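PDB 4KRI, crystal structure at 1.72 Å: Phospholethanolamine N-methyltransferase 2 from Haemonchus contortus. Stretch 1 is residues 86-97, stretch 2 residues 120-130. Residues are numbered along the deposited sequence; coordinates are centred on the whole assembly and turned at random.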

ATOM      1  N   PHE A  86       3.113  -0.075 -26.344  1.00 29.08           N
ATOM      2  CA  PHE A  86       1.818   0.134 -25.707  1.00 32.90           C
ATOM      3  C   PHE A  86       1.813   1.369 -24.823  1.00 31.50           C
ATOM      4  O   PHE A  86       0.885   2.167 -24.880  1.00 26.86           O
ATOM      5  CB  PHE A  86       1.385  -1.069 -24.863  1.00 27.61           C
ATOM      6  CG  PHE A  86       0.315  -0.730 -23.866  1.00 26.57           C
ATOM      7  CD1 PHE A  86      -0.998  -0.548 -24.275  1.00 26.56           C
ATOM      8  CD2 PHE A  86       0.622  -0.558 -22.526  1.00 26.98           C
ATOM      9  CE1 PHE A  86      -1.991  -0.213 -23.359  1.00 27.89           C
ATOM     10  CE2 PHE A  86      -0.362  -0.221 -21.608  1.00 29.68           C
ATOM     11  CZ  PHE A  86      -1.674  -0.056 -22.028  1.00 28.67           C
ATOM     12  N   ILE A  87       2.829   1.517 -23.979  1.00 25.68           N
ATOM     13  CA  ILE A  87       2.843   2.662 -23.064  1.00 24.10           C
ATOM     14  C   ILE A  87       2.887   3.951 -23.865  1.00 27.09           C
ATOM     15  O   ILE A  87       2.216   4.929 -23.529  1.00 27.01           O
ATOM     16  CB  ILE A  87       4.023   2.614 -22.096  1.00 27.24           C
ATOM     17  CG1 ILE A  87       3.959   1.328 -21.275  1.00 24.77           C
ATOM     18  CG2 ILE A  87       3.998   3.825 -21.173  1.00 27.61           C
ATOM     19  CD1 ILE A  87       5.188   1.082 -20.413  1.00 27.56           C
ATOM     20  N   THR A  88       3.678   3.933 -24.933  1.00 26.13           N
ATOM     21  CA  THR A  88       3.767   5.065 -25.843  1.00 28.33           C
ATOM     22  C   THR A  88       2.405   5.392 -26.440  1.00 27.46           C
ATOM     23  O   THR A  88       1.974   6.544 -26.416  1.00 27.34           O
ATOM     24  CB  THR A  88       4.775   4.787 -26.965  1.00 29.04           C
ATOM     25  OG1 THR A  88       6.070   4.599 -26.384  1.00 30.40           O
ATOM     26  CG2 THR A  88       4.828   5.952 -27.941  1.00 28.95           C
ATOM     27  N   ALA A  89       1.714   4.376 -26.944  1.00 26.91           N
ATOM     28  CA  ALA A  89       0.428   4.592 -27.607  1.00 27.47           C
ATOM     29  C   ALA A  89      -0.617   5.043 -26.591  1.00 25.65           C
ATOM     30  O   ALA A  89      -1.472   5.874 -26.889  1.00 28.47           O
ATOM     31  CB  ALA A  89      -0.029   3.322 -28.321  1.00 29.96           C
ATOM     32  N   ALA A  90      -0.551   4.488 -25.387  1.00 22.75           N
ATOM     33  CA  ALA A  90      -1.485   4.878 -24.336  1.00 22.49           C
ATOM     34  C   ALA A  90      -1.316   6.349 -23.966  1.00 25.88           C
ATOM     35  O   ALA A  90      -2.298   7.082 -23.864  1.00 24.72           O
ATOM     36  CB  ALA A  90      -1.316   3.985 -23.110  1.00 23.73           C
ATOM     37  N   LEU A  91      -0.070   6.780 -23.782  1.00 22.34           N
ATOM     38  CA  LEU A  91       0.222   8.180 -23.479  1.00 23.68           C
ATOM     39  C   LEU A  91      -0.224   9.112 -24.598  1.00 25.41           C
ATOM     40  O   LEU A  91      -0.787  10.178 -24.334  1.00 26.25           O
ATOM     41  CB  LEU A  91       1.716   8.371 -23.193  1.00 26.17           C
ATOM     42  CG  LEU A  91       2.155   7.870 -21.812  1.00 24.68           C
ATOM     43  CD1 LEU A  91       3.678   7.797 -21.724  1.00 27.57           C
ATOM     44  CD2 LEU A  91       1.620   8.786 -20.711  1.00 22.42           C
ATOM     45  N   ARG A  92       0.014   8.726 -25.849  1.00 25.86           N
ATOM     46  CA  ARG A  92      -0.410   9.584 -26.951  1.00 25.20           C
ATOM     47  C   ARG A  92      -1.932   9.734 -27.015  1.00 29.67           C
ATOM     48  O   ARG A  92      -2.440  10.795 -27.372  1.00 29.21           O
ATOM     49  CB  ARG A  92       0.145   9.081 -28.290  1.00 25.65           C
ATOM     50  CG  ARG A  92       1.644   9.299 -28.422  1.00 28.82           C
ATOM     51  CD  ARG A  92       2.179   8.821 -29.770  1.00 35.25           C
ATOM     52  NE  ARG A  92       3.636   8.931 -29.819  1.00 54.27           N
ATOM     53  CZ  ARG A  92       4.423   8.268 -30.665  1.00 60.98           C
ATOM     54  NH1 ARG A  92       3.902   7.427 -31.552  1.00 59.78           N
ATOM     55  NH2 ARG A  92       5.740   8.444 -30.615  1.00 58.61           N
ATOM     56  N   SER A  93      -2.660   8.684 -26.642  1.00 22.58           N
ATOM     57  CA  SER A  93      -4.111   8.692 -26.797  1.00 23.46           C
ATOM     58  C   SER A  93      -4.814   9.528 -25.730  1.00 27.97           C
ATOM     59  O   SER A  93      -5.952   9.970 -25.932  1.00 25.95           O
ATOM     60  CB  SER A  93      -4.659   7.269 -26.733  1.00 23.96           C
ATOM     61  OG  SER A  93      -4.769   6.859 -25.377  1.00 31.88           O
ATOM     62  N   LEU A  94      -4.150   9.730 -24.594  1.00 25.30           N
ATOM     63  CA  LEU A  94      -4.778  10.404 -23.451  1.00 22.42           C
ATOM     64  C   LEU A  94      -4.517  11.897 -23.429  1.00 23.56           C
ATOM     65  O   LEU A  94      -3.437  12.348 -23.800  1.00 24.82           O
ATOM     66  CB  LEU A  94      -4.267   9.813 -22.130  1.00 20.87           C
ATOM     67  CG  LEU A  94      -4.828   8.432 -21.783  1.00 21.25           C
ATOM     68  CD1 LEU A  94      -3.948   7.765 -20.729  1.00 22.35           C
ATOM     69  CD2 LEU A  94      -6.265   8.536 -21.279  1.00 21.19           C
ATOM     70  N   ARG A  95      -5.515  12.661 -22.995  1.00 23.91           N
ATOM     71  CA  ARG A  95      -5.290  14.057 -22.621  1.00 26.86           C
ATOM     72  C   ARG A  95      -4.421  14.114 -21.379  1.00 27.46           C
ATOM     73  O   ARG A  95      -4.404  13.174 -20.585  1.00 25.28           O
ATOM     74  CB  ARG A  95      -6.617  14.735 -22.278  1.00 26.83           C
ATOM     75  CG  ARG A  95      -7.571  14.841 -23.438  1.00 32.34           C
ATOM     76  CD  ARG A  95      -8.954  15.298 -22.978  1.00 40.37           C
ATOM     77  NE  ARG A  95      -8.904  16.592 -22.300  1.00 44.58           N
ATOM     78  CZ  ARG A  95      -9.819  17.545 -22.448  1.00 53.30           C
ATOM     79  NH1 ARG A  95     -10.858  17.343 -23.248  1.00 51.16           N
ATOM     80  NH2 ARG A  95      -9.698  18.696 -21.796  1.00 55.74           N
ATOM     81  N   THR A  96      -3.721  15.228 -21.172  1.00 28.40           N
ATOM     82  CA  THR A  96      -3.044  15.412 -19.896  1.00 25.91           C
ATOM     83  C   THR A  96      -4.097  15.356 -18.780  1.00 26.80           C
ATOM     84  O   THR A  96      -5.204  15.882 -18.935  1.00 26.34           O
ATOM     85  CB  THR A  96      -2.232  16.722 -19.855  1.00 37.20           C
ATOM     86  OG1 THR A  96      -1.189  16.652 -20.838  1.00 38.07           O
ATOM     87  CG2 THR A  96      -1.605  16.924 -18.473  1.00 34.62           C
ATOM     88  N   ASP A  97      -3.744  14.674 -17.693  1.00 23.35           N
ATOM     89  CA  ASP A  97      -4.633  14.350 -16.559  1.00 24.04           C
ATOM     90  C   ASP A  97      -5.618  13.225 -16.868  1.00 23.92           C
ATOM     91  O   ASP A  97      -6.430  12.866 -16.017  1.00 24.45           O
ATOM     92  CB  ASP A  97      -5.396  15.568 -16.030  1.00 30.61           C
ATOM     93  CG  ASP A  97      -4.486  16.691 -15.605  1.00 32.35           C
ATOM     94  OD1 ASP A  97      -3.404  16.407 -15.051  1.00 33.68           O
ATOM     95  OD2 ASP A  97      -4.860  17.860 -15.835  1.00 32.55           O
ATOM     96  N   ASP A 120       6.861  -0.361 -11.430  1.00 25.49           N
ATOM     97  CA  ASP A 120       8.053   0.471 -11.576  1.00 27.60           C
ATOM     98  C   ASP A 120       8.267   0.867 -13.035  1.00 28.86           C
ATOM     99  O   ASP A 120       8.640   2.000 -13.330  1.00 31.80           O
ATOM    100  CB  ASP A 120       9.293  -0.253 -11.041  1.00 30.85           C
ATOM    101  CG  ASP A 120       9.342  -0.290  -9.523  1.00 35.67           C
ATOM    102  OD1 ASP A 120       8.655   0.531  -8.874  1.00 39.17           O
ATOM    103  OD2 ASP A 120      10.086  -1.139  -8.978  1.00 37.34           O
ATOM    104  N   TYR A 121       8.015  -0.064 -13.947  1.00 25.43           N
ATOM    105  CA  TYR A 121       8.210   0.193 -15.368  1.00 25.21           C
ATOM    106  C   TYR A 121       7.296   1.323 -15.849  1.00 26.27           C
ATOM    107  O   TYR A 121       7.728   2.221 -16.572  1.00 32.71           O
ATOM    108  CB  TYR A 121       7.932  -1.076 -16.168  1.00 31.00           C
ATOM    109  CG  TYR A 121       8.615  -1.126 -17.516  1.00 30.99           C
ATOM    110  CD1 TYR A 121       9.853  -1.735 -17.659  1.00 35.10           C
ATOM    111  CD2 TYR A 121       8.020  -0.578 -18.642  1.00 29.02           C
ATOM    112  CE1 TYR A 121      10.482  -1.795 -18.884  1.00 40.07           C
ATOM    113  CE2 TYR A 121       8.646  -0.626 -19.876  1.00 37.34           C
ATOM    114  CZ  TYR A 121       9.877  -1.237 -19.989  1.00 43.73           C
ATOM    115  OH  TYR A 121      10.516  -1.301 -21.208  1.00 45.67           O
ATOM    116  N   PHE A 122       6.027   1.261 -15.454  1.00 24.43           N
ATOM    117  CA  PHE A 122       5.061   2.297 -15.811  1.00 28.66           C
ATOM    118  C   PHE A 122       5.464   3.637 -15.196  1.00 31.11           C
ATOM    119  O   PHE A 122       5.298   4.696 -15.815  1.00 32.40           O
ATOM    120  CB  PHE A 122       3.668   1.918 -15.297  1.00 26.85           C
ATOM    121  CG  PHE A 122       3.084   0.702 -15.947  1.00 27.06           C
ATOM    122  CD1 PHE A 122       3.402   0.374 -17.255  1.00 30.49           C
ATOM    123  CD2 PHE A 122       2.205  -0.117 -15.244  1.00 28.97           C
ATOM    124  CE1 PHE A 122       2.855  -0.746 -17.861  1.00 31.07           C
ATOM    125  CE2 PHE A 122       1.659  -1.235 -15.839  1.00 32.96           C
ATOM    126  CZ  PHE A 122       1.990  -1.554 -17.153  1.00 32.85           C
ATOM    127  N   ASP A 123       5.996   3.587 -13.979  1.00 25.60           N
ATOM    128  CA  ASP A 123       6.296   4.807 -13.217  1.00 29.61           C
ATOM    129  C   ASP A 123       7.508   5.549 -13.783  1.00 30.52           C
ATOM    130  O   ASP A 123       7.641   6.765 -13.624  1.00 32.83           O
ATOM    131  CB  ASP A 123       6.523   4.458 -11.740  1.00 33.71           C
ATOM    132  CG  ASP A 123       6.303   5.642 -10.807  1.00 43.65           C
ATOM    133  OD1 ASP A 123       5.355   6.429 -11.023  1.00 43.72           O
ATOM    134  OD2 ASP A 123       7.080   5.786  -9.843  1.00 45.04           O
ATOM    135  N   VAL A 124       8.384   4.805 -14.452  1.00 28.98           N
ATOM    136  CA  VAL A 124       9.658   5.331 -14.937  1.00 31.33           C
ATOM    137  C   VAL A 124       9.583   5.810 -16.391  1.00 33.04           C
ATOM    138  O   VAL A 124      10.292   6.738 -16.785  1.00 30.29           O
ATOM    139  CB  VAL A 124      10.771   4.260 -14.752  1.00 48.25           C
ATOM    140  CG1 VAL A 124      11.968   4.529 -15.636  1.00 49.49           C
ATOM    141  CG2 VAL A 124      11.189   4.188 -13.285  1.00 48.37           C
ATOM    142  N   PHE A 125       8.710   5.190 -17.178  1.00 25.77           N
ATOM    143  CA  PHE A 125       8.619   5.494 -18.609  1.00 31.38           C
ATOM    144  C   PHE A 125       8.345   6.973 -18.917  1.00 29.64           C
ATOM    145  O   PHE A 125       7.480   7.600 -18.311  1.00 29.24           O
ATOM    146  CB  PHE A 125       7.566   4.611 -19.290  1.00 30.86           C
ATOM    147  CG  PHE A 125       7.707   4.549 -20.786  1.00 33.75           C
ATOM    148  CD1 PHE A 125       8.443   3.537 -21.384  1.00 35.29           C
ATOM    149  CD2 PHE A 125       7.107   5.503 -21.597  1.00 30.10           C
ATOM    150  CE1 PHE A 125       8.581   3.475 -22.762  1.00 35.35           C
ATOM    151  CE2 PHE A 125       7.238   5.448 -22.979  1.00 32.10           C
ATOM    152  CZ  PHE A 125       7.973   4.430 -23.564  1.00 32.84           C
ATOM    153  N   ARG A 126       9.096   7.520 -19.866  1.00 29.06           N
ATOM    154  CA  ARG A 126       8.913   8.911 -20.268  1.00 30.15           C
ATOM    155  C   ARG A 126       8.784   9.025 -21.784  1.00 32.16           C
ATOM    156  O   ARG A 126       9.463   8.321 -22.529  1.00 35.78           O
ATOM    157  CB  ARG A 126      10.080   9.776 -19.765  1.00 29.44           C
ATOM    158  CG  ARG A 126      10.133   9.961 -18.251  1.00 31.20           C
ATOM    159  CD  ARG A 126       8.937  10.748 -17.734  1.00 33.36           C
ATOM    160  NE  ARG A 126       8.941  10.877 -16.276  1.00 35.05           N
ATOM    161  CZ  ARG A 126       8.276  10.074 -15.450  1.00 33.67           C
ATOM    162  NH1 ARG A 126       7.548   9.070 -15.933  1.00 30.00           N
ATOM    163  NH2 ARG A 126       8.328  10.277 -14.141  1.00 37.50           N
ATOM    164  N   LEU A 127       7.897   9.906 -22.238  1.00 28.73           N
ATOM    165  CA  LEU A 127       7.719  10.134 -23.668  1.00 29.16           C
ATOM    166  C   LEU A 127       7.866  11.613 -23.979  1.00 35.06           C
ATOM    167  O   LEU A 127       7.293  12.457 -23.290  1.00 31.29           O
ATOM    168  CB  LEU A 127       6.338   9.644 -24.120  1.00 25.35           C
ATOM    169  CG  LEU A 127       5.978   9.915 -25.577  1.00 33.97           C
ATOM    170  CD1 LEU A 127       6.937   9.186 -26.491  1.00 33.19           C
ATOM    171  CD2 LEU A 127       4.523   9.510 -25.870  1.00 36.67           C
ATOM    172  N   GLU A 128       8.638  11.938 -25.011  1.00 30.29           N
ATOM    173  CA  GLU A 128       8.725  13.331 -25.435  1.00 38.55           C
ATOM    174  C   GLU A 128       7.396  13.828 -26.015  1.00 36.38           C
ATOM    175  O   GLU A 128       6.821  13.208 -26.903  1.00 40.08           O
ATOM    176  CB  GLU A 128       9.842  13.526 -26.461  1.00 43.47           C
ATOM    177  CG  GLU A 128       9.845  14.919 -27.072  1.00 54.44           C
ATOM    178  CD  GLU A 128      10.917  15.100 -28.131  1.00 68.61           C
ATOM    179  OE1 GLU A 128      12.106  14.858 -27.827  1.00 70.61           O
ATOM    180  OE2 GLU A 128      10.569  15.487 -29.268  1.00 72.41           O
ATOM    181  N   GLU A 129       6.907  14.948 -25.498  1.00 41.95           N
ATOM    182  CA  GLU A 129       5.691  15.563 -26.025  1.00 45.62           C
ATOM    183  C   GLU A 129       5.821  17.076 -25.909  1.00 49.06           C
ATOM    184  O   GLU A 129       5.867  17.622 -24.809  1.00 46.38           O
ATOM    185  CB  GLU A 129       4.450  15.060 -25.272  1.00 44.59           C
ATOM    186  CG  GLU A 129       3.143  15.713 -25.707  1.00 48.12           C
ATOM    187  CD  GLU A 129       1.937  15.218 -24.911  1.00 52.19           C
ATOM    188  OE1 GLU A 129       1.337  16.034 -24.177  1.00 50.10           O
ATOM    189  OE2 GLU A 129       1.579  14.024 -25.032  1.00 43.38           O
ATOM    190  N   GLY A 130       5.901  17.756 -27.046  1.00 55.20           N
ATOM    191  CA  GLY A 130       6.154  19.185 -27.026  1.00 56.09           C
ATOM    192  C   GLY A 130       7.567  19.463 -26.552  1.00 58.04           C
ATOM    193  O   GLY A 130       8.502  18.771 -26.955  1.00 61.64           O
TER
HETATM  194  O   HOH W   1      -1.260  15.795 -23.457  1.00 43.15           O

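The two stretches meet through an apolar contact, with no direct hydrogen bond between them and a single water bridge at one end. Helix 86-93 lies against the end of helix 120-124 and the segment that follows it, running at 28° to strand 127-129 with a closest axial approach of 9.9 Å, a spacing filled by side chains.

Ile-87 is buried at the centre of the packing. Its CB sits over the face of the Phe-125 ring, 4.2 Å from the ring centroid and 9° off the normal, a CH-pi contact. The CD1 of Ile-87 reaches the edges of two further rings, lying 3.7 Å from both Tyr-121 CD2 and Phe-122 CD1. Phe-125, the first residue after helix 120-124 to leave helical phi/psi, has its CA-to-CB bond pointing toward the first stretch; its CZ also lies 3.4 Å from Thr-88 OG1.

One turn on, Leu-91 continues the apolar surface, its CD1 4.0 Å from Leu-127 CB and 4.1 Å from Phe-125 CD2. Leu-127 CD2 packs 3.9 Å from the aliphatic CG of Arg-92 and also lies obliquely to the guanidinium.

Beyond the helix, Thr-96 OG1 and Glu-129 OE1 stand 4.2 Å apart, too far to bond directly. A water spans the gap, 2.8 Å from Thr-96 OG1 and donating to Glu-129 OE1 at 2.7 Å.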